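Local structure of diacylglycerol O-acyltransferase (Marinobacter hydrocarbonoclasticus, 6CHJ) at residues Pro20-Gly25 / Ala129-Val134; Lys16-Met21 / Asp404-Ala409. The protein probably transfers acyl groups from acyl-CoA to diacylglycerol, making triacylglycerol, and to long-chain alcohols, making wax esters. All coordinates share one frame; numbering follows the deposited sequence.

How the interactions relate
Interactions 1 and 2 start from the same piece of chain, and P20 and M21 belong to both. Their centres lie about 15 Å apart. The centre of interaction 1 lies about 9 Å from the centre of the chain, that of interaction 2 about 13 Å. In interaction 1 the chain enters the N-terminal sheet as strand 22-30 and pairs with strand 127-135. In interaction 2 the loop just before that strand meets 404-409, which leads from strand 393-401 of the same sheet to strand 410-417 of the C-terminal sheet. M21, at the junction, has backbone bonding to H136. By sequence H136 belongs to the HHxxxDG active-site motif of this family.

Interaction 1: residues Pro20-Gly25 / Ala129-Val134; sequences PMHVGG and ALYTKV
V23 and V134 form a hydrogen-bonded antiparallel pair, and so do G25 and T132. V23 N donates to V134 O at 2.8 Å, and V134 N donates back to V23 O at 2.9 Å. The second pair joins G25 N to T132 O and T132 N to G25 O. The last bond is nearly straight, at 173°. Three carbonyls also receive CA-H...O contacts: T132 O from G24 CA at 3.0 Å, V23 O from K133 CA, and G25 O from Y131 CA. Water 1 is hydrogen-bonded to both G25 O and T132 OG1. G24 makes its backbone bonding on the other side, with V401 of strand 393-401. Strand 22-30 is thus an inner strand of the mixed sheet of the N-terminal half, in a fold related to chloramphenicol acetyltransferase. Strand 127-135 runs directly into the HHxxxDG motif of the family. On the face that carries K133, the lysine chain crosses the H22 ring. K133 CD sits over one ring face, 3.9 Å from the centroid and 13° off its normal, a CH-pi contact. K133 CG reaches H22 CD2 at 3.4 Å. CG of K133 is anti to the backbone N (chi1 179°), and a later bend leaves NZ 4.0 Å from H22 NE2. These ends do not bond each other. H22 NE2 donates to H104 O, and K133 NZ to E103 O and H106 O. The nearby ammonium would probably disfavour a charged H22. Y131 OH bonds H104 ND1, and its ring lies next to G24, with Y131 CE1 4.4 Å from G24 CA.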
# COMPACT_ATOMS: atom_id res chain seq x y z
N PRO B 20 -4.92 -8.93 -2.87
CA PRO B 20 -5.53 -7.81 -3.59
C PRO B 20 -5.98 -8.29 -4.97
O PRO B 20 -5.41 -9.22 -5.55
CB PRO B 20 -4.42 -6.77 -3.65
CG PRO B 20 -3.58 -7.08 -2.46
CD PRO B 20 -3.60 -8.56 -2.33
N MET B 21 -7.05 -7.68 -5.45
CA MET B 21 -7.69 -8.07 -6.69
C MET B 21 -7.57 -6.95 -7.72
O MET B 21 -8.51 -6.65 -8.46
CB MET B 21 -9.14 -8.49 -6.42
CG MET B 21 -9.26 -9.78 -5.57
SD MET B 21 -8.48 -11.28 -6.29
CE MET B 21 -9.18 -11.25 -7.89
N HIS B 22 -6.42 -6.30 -7.76
CA HIS B 22 -6.12 -5.32 -8.78
C HIS B 22 -5.09 -5.90 -9.75
O HIS B 22 -4.24 -6.71 -9.37
CB HIS B 22 -5.60 -4.01 -8.17
CG HIS B 22 -4.36 -4.17 -7.33
ND1 HIS B 22 -4.40 -4.24 -5.95
CD2 HIS B 22 -3.05 -4.26 -7.67
CE1 HIS B 22 -3.17 -4.38 -5.48
NE2 HIS B 22 -2.34 -4.40 -6.51
N VAL B 23 -5.16 -5.49 -11.01
CA VAL B 23 -4.13 -5.80 -11.97
C VAL B 23 -3.24 -4.57 -12.13
O VAL B 23 -3.55 -3.48 -11.64
CB VAL B 23 -4.70 -6.25 -13.32
CG1 VAL B 23 -5.72 -7.37 -13.12
CG2 VAL B 23 -5.32 -5.03 -14.04
N GLY B 24 -2.14 -4.74 -12.85
CA GLY B 24 -1.16 -3.69 -13.06
C GLY B 24 -0.40 -3.92 -14.35
O GLY B 24 -0.46 -4.99 -14.96
N GLY B 25 0.31 -2.87 -14.76
CA GLY B 25 1.19 -2.96 -15.91
C GLY B 25 2.39 -2.06 -15.75
O GLY B 25 2.29 -0.95 -15.22
N ALA B 129 9.72 5.09 -16.21
CA ALA B 129 8.76 3.99 -16.15
C ALA B 129 7.37 4.49 -15.77
O ALA B 129 7.21 5.47 -15.04
CB ALA B 129 9.19 2.90 -15.15
N LEU B 130 6.35 3.79 -16.26
CA LEU B 130 4.99 3.96 -15.78
C LEU B 130 4.56 2.66 -15.15
O LEU B 130 4.57 1.61 -15.81
CB LEU B 130 4.02 4.34 -16.91
CG LEU B 130 3.85 5.78 -17.35
CD1 LEU B 130 2.52 5.89 -18.08
CD2 LEU B 130 3.95 6.81 -16.19
N TYR B 131 4.17 2.71 -13.87
CA TYR B 131 3.48 1.60 -13.22
C TYR B 131 2.04 2.00 -12.99
O TYR B 131 1.76 2.90 -12.20
CB TYR B 131 4.14 1.19 -11.91
CG TYR B 131 3.23 0.23 -11.14
CD1 TYR B 131 3.07 -1.10 -11.56
CD2 TYR B 131 2.50 0.68 -10.06
CE1 TYR B 131 2.22 -1.97 -10.89
CE2 TYR B 131 1.63 -0.17 -9.38
CZ TYR B 131 1.50 -1.49 -9.79
OH TYR B 131 0.65 -2.27 -9.07
N THR B 132 1.13 1.29 -13.65
CA THR B 132 -0.31 1.54 -13.59
C THR B 132 -1.01 0.41 -12.85
O THR B 132 -0.72 -0.76 -13.09
CB THR B 132 -0.88 1.68 -15.00
OG1 THR B 132 -0.15 2.69 -15.70
CG2 THR B 132 -2.35 2.07 -14.97
N LYS B 133 -1.94 0.77 -11.97
CA LYS B 133 -2.65 -0.19 -11.13
C LYS B 133 -4.13 0.08 -11.27
O LYS B 133 -4.58 1.20 -10.98
CB LYS B 133 -2.21 -0.04 -9.66
CG LYS B 133 -2.88 -0.97 -8.66
CD LYS B 133 -2.77 -0.49 -7.21
CE LYS B 133 -1.34 -0.17 -6.78
NZ LYS B 133 -1.09 -0.72 -5.40
N VAL B 134 -4.90 -0.91 -11.72
CA VAL B 134 -6.36 -0.76 -11.82
C VAL B 134 -7.04 -1.97 -11.21
O VAL B 134 -6.60 -3.11 -11.41
CB VAL B 134 -6.84 -0.55 -13.27
CG1 VAL B 134 -8.35 -0.26 -13.28
CG2 VAL B 134 -6.10 0.60 -13.91
O HOH W 1 2.26 1.65 -16.96

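Interaction 2: residues Lys16-Met21 / Asp404-Ala409; sequences KRQQPM and DMDRLA
Q19 and D406 make the stronger of two direct hydrogen bonds between the loops. D406 N donates to Q19 OE1 at 3.0 Å, with an N-H...O angle of 166°. The donor is tilted 34° out of the amide carbonyl plane. Q19 NE2 bonds L14 O, which fixes which way round the amide sits. The Q19 chain, extended beyond CG, carries OE1 across to the D406 backbone. A second bond, Q18 NE2 to D406 OD2, is weak at 3.4 Å. The amide and carboxylate planes there are 25° apart. D406 OD1 accepts a bond from I235 N, so each carboxylate oxygen has a partner, the one to Q18 being weak. The remaining touches are van der Waals contacts of carbon with oxygen: Q19 CB lies 3.6 Å from D404 O, and Q18 CG lies 3.6 Å from D406 OD1. Turns shape both partners: type I from K16 to Q19, type II from M405 to L408. The contact joins two loops at the boundary between the N- and C-terminal halves, where the chain leaves strand 393-401 of one sheet for strand 410-417 of the other, as in the two-domain fold of CoA-dependent acyltransferases.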
# COMPACT_ATOMS: atom_id res chain seq x y z
N LYS B 16 -9.12 -9.75 -0.24
CA LYS B 16 -8.72 -9.77 1.17
C LYS B 16 -7.31 -9.20 1.21
O LYS B 16 -6.71 -8.94 0.16
CB LYS B 16 -8.78 -11.20 1.76
CG LYS B 16 -10.17 -11.88 1.76
CD LYS B 16 -10.11 -13.41 1.71
CE LYS B 16 -11.47 -14.02 1.30
NZ LYS B 16 -11.36 -15.38 0.66
N ARG B 17 -6.77 -9.02 2.42
CA ARG B 17 -5.46 -8.37 2.52
C ARG B 17 -4.36 -9.20 1.87
O ARG B 17 -3.39 -8.65 1.34
CB ARG B 17 -5.10 -8.06 3.99
CG ARG B 17 -3.65 -7.48 4.20
CD ARG B 17 -3.36 -6.22 3.36
NE ARG B 17 -1.93 -5.86 3.30
CZ ARG B 17 -1.11 -6.14 2.27
NH1 ARG B 17 -1.56 -6.80 1.20
NH2 ARG B 17 0.17 -5.77 2.30
N GLN B 18 -4.49 -10.52 1.87
CA GLN B 18 -3.43 -11.34 1.31
C GLN B 18 -3.55 -11.54 -0.20
O GLN B 18 -2.59 -11.97 -0.85
CB GLN B 18 -3.37 -12.69 2.03
CG GLN B 18 -4.51 -13.67 1.72
CD GLN B 18 -5.82 -13.33 2.45
OE1 GLN B 18 -5.89 -12.36 3.24
NE2 GLN B 18 -6.87 -14.15 2.22
N GLN B 19 -4.70 -11.20 -0.79
CA GLN B 19 -4.91 -11.30 -2.23
C GLN B 19 -5.64 -10.04 -2.72
O GLN B 19 -6.85 -10.05 -2.97
CB GLN B 19 -5.70 -12.57 -2.58
CG GLN B 19 -7.00 -12.82 -1.74
CD GLN B 19 -7.51 -14.25 -1.83
OE1 GLN B 19 -6.79 -15.21 -1.55
NE2 GLN B 19 -8.77 -14.39 -2.20
N PRO B 20 -4.92 -8.93 -2.87
CA PRO B 20 -5.53 -7.81 -3.59
C PRO B 20 -5.98 -8.29 -4.97
O PRO B 20 -5.41 -9.22 -5.55
CB PRO B 20 -4.42 -6.77 -3.65
CG PRO B 20 -3.58 -7.08 -2.46
CD PRO B 20 -3.60 -8.56 -2.33
N MET B 21 -7.05 -7.68 -5.45
CA MET B 21 -7.69 -8.07 -6.69
C MET B 21 -7.57 -6.95 -7.72
O MET B 21 -8.51 -6.65 -8.46
CB MET B 21 -9.14 -8.49 -6.42
CG MET B 21 -9.26 -9.78 -5.57
SD MET B 21 -8.48 -11.28 -6.29
CE MET B 21 -9.18 -11.25 -7.89
N ASP B 404 -2.14 -12.86 -7.70
CA ASP B 404 -2.02 -14.06 -6.88
C ASP B 404 -3.24 -14.24 -5.96
O ASP B 404 -3.93 -13.28 -5.59
CB ASP B 404 -0.78 -13.99 -6.00
CG ASP B 404 0.48 -13.89 -6.79
OD1 ASP B 404 0.59 -14.56 -7.85
OD2 ASP B 404 1.38 -13.16 -6.33
N MET B 405 -3.45 -15.49 -5.57
CA MET B 405 -4.52 -15.91 -4.67
C MET B 405 -3.96 -16.93 -3.69
O MET B 405 -2.96 -17.59 -3.97
CB MET B 405 -5.67 -16.58 -5.43
CG MET B 405 -6.70 -15.66 -5.99
SD MET B 405 -8.04 -16.65 -6.64
CE MET B 405 -8.49 -17.58 -5.14
N ASP B 406 -4.65 -17.06 -2.54
CA ASP B 406 -4.52 -18.26 -1.71
C ASP B 406 -4.58 -19.50 -2.61
O ASP B 406 -5.53 -19.67 -3.38
CB ASP B 406 -5.67 -18.34 -0.69
CG ASP B 406 -5.37 -17.60 0.62
OD1 ASP B 406 -4.23 -17.18 0.88
OD2 ASP B 406 -6.32 -17.45 1.41
N ARG B 407 -3.56 -20.35 -2.50
CA ARG B 407 -3.38 -21.60 -3.25
C ARG B 407 -3.10 -21.38 -4.74
O ARG B 407 -3.09 -22.36 -5.51
CB ARG B 407 -4.57 -22.57 -3.06
CG ARG B 407 -4.56 -23.25 -1.67
CD ARG B 407 -5.95 -23.73 -1.18
NE ARG B 407 -6.97 -22.68 -1.01
CZ ARG B 407 -7.22 -22.02 0.13
NH1 ARG B 407 -8.19 -21.12 0.17
NH2 ARG B 407 -6.51 -22.26 1.22
N LEU B 408 -2.83 -20.12 -5.18
CA LEU B 408 -2.16 -19.82 -6.46
C LEU B 408 -1.10 -18.74 -6.17
O LEU B 408 -1.24 -17.57 -6.55
CB LEU B 408 -3.15 -19.35 -7.54
CG LEU B 408 -4.14 -20.40 -8.04
CD1 LEU B 408 -5.31 -19.76 -8.81
CD2 LEU B 408 -3.40 -21.44 -8.90
N ALA B 409 -0.00 -19.13 -5.52
CA ALA B 409 1.02 -18.16 -5.14
C ALA B 409 1.63 -17.46 -6.35
O ALA B 409 2.05 -16.30 -6.23
CB ALA B 409 2.11 -18.83 -4.31
O HOH W 2 -3.50 -10.81 -5.16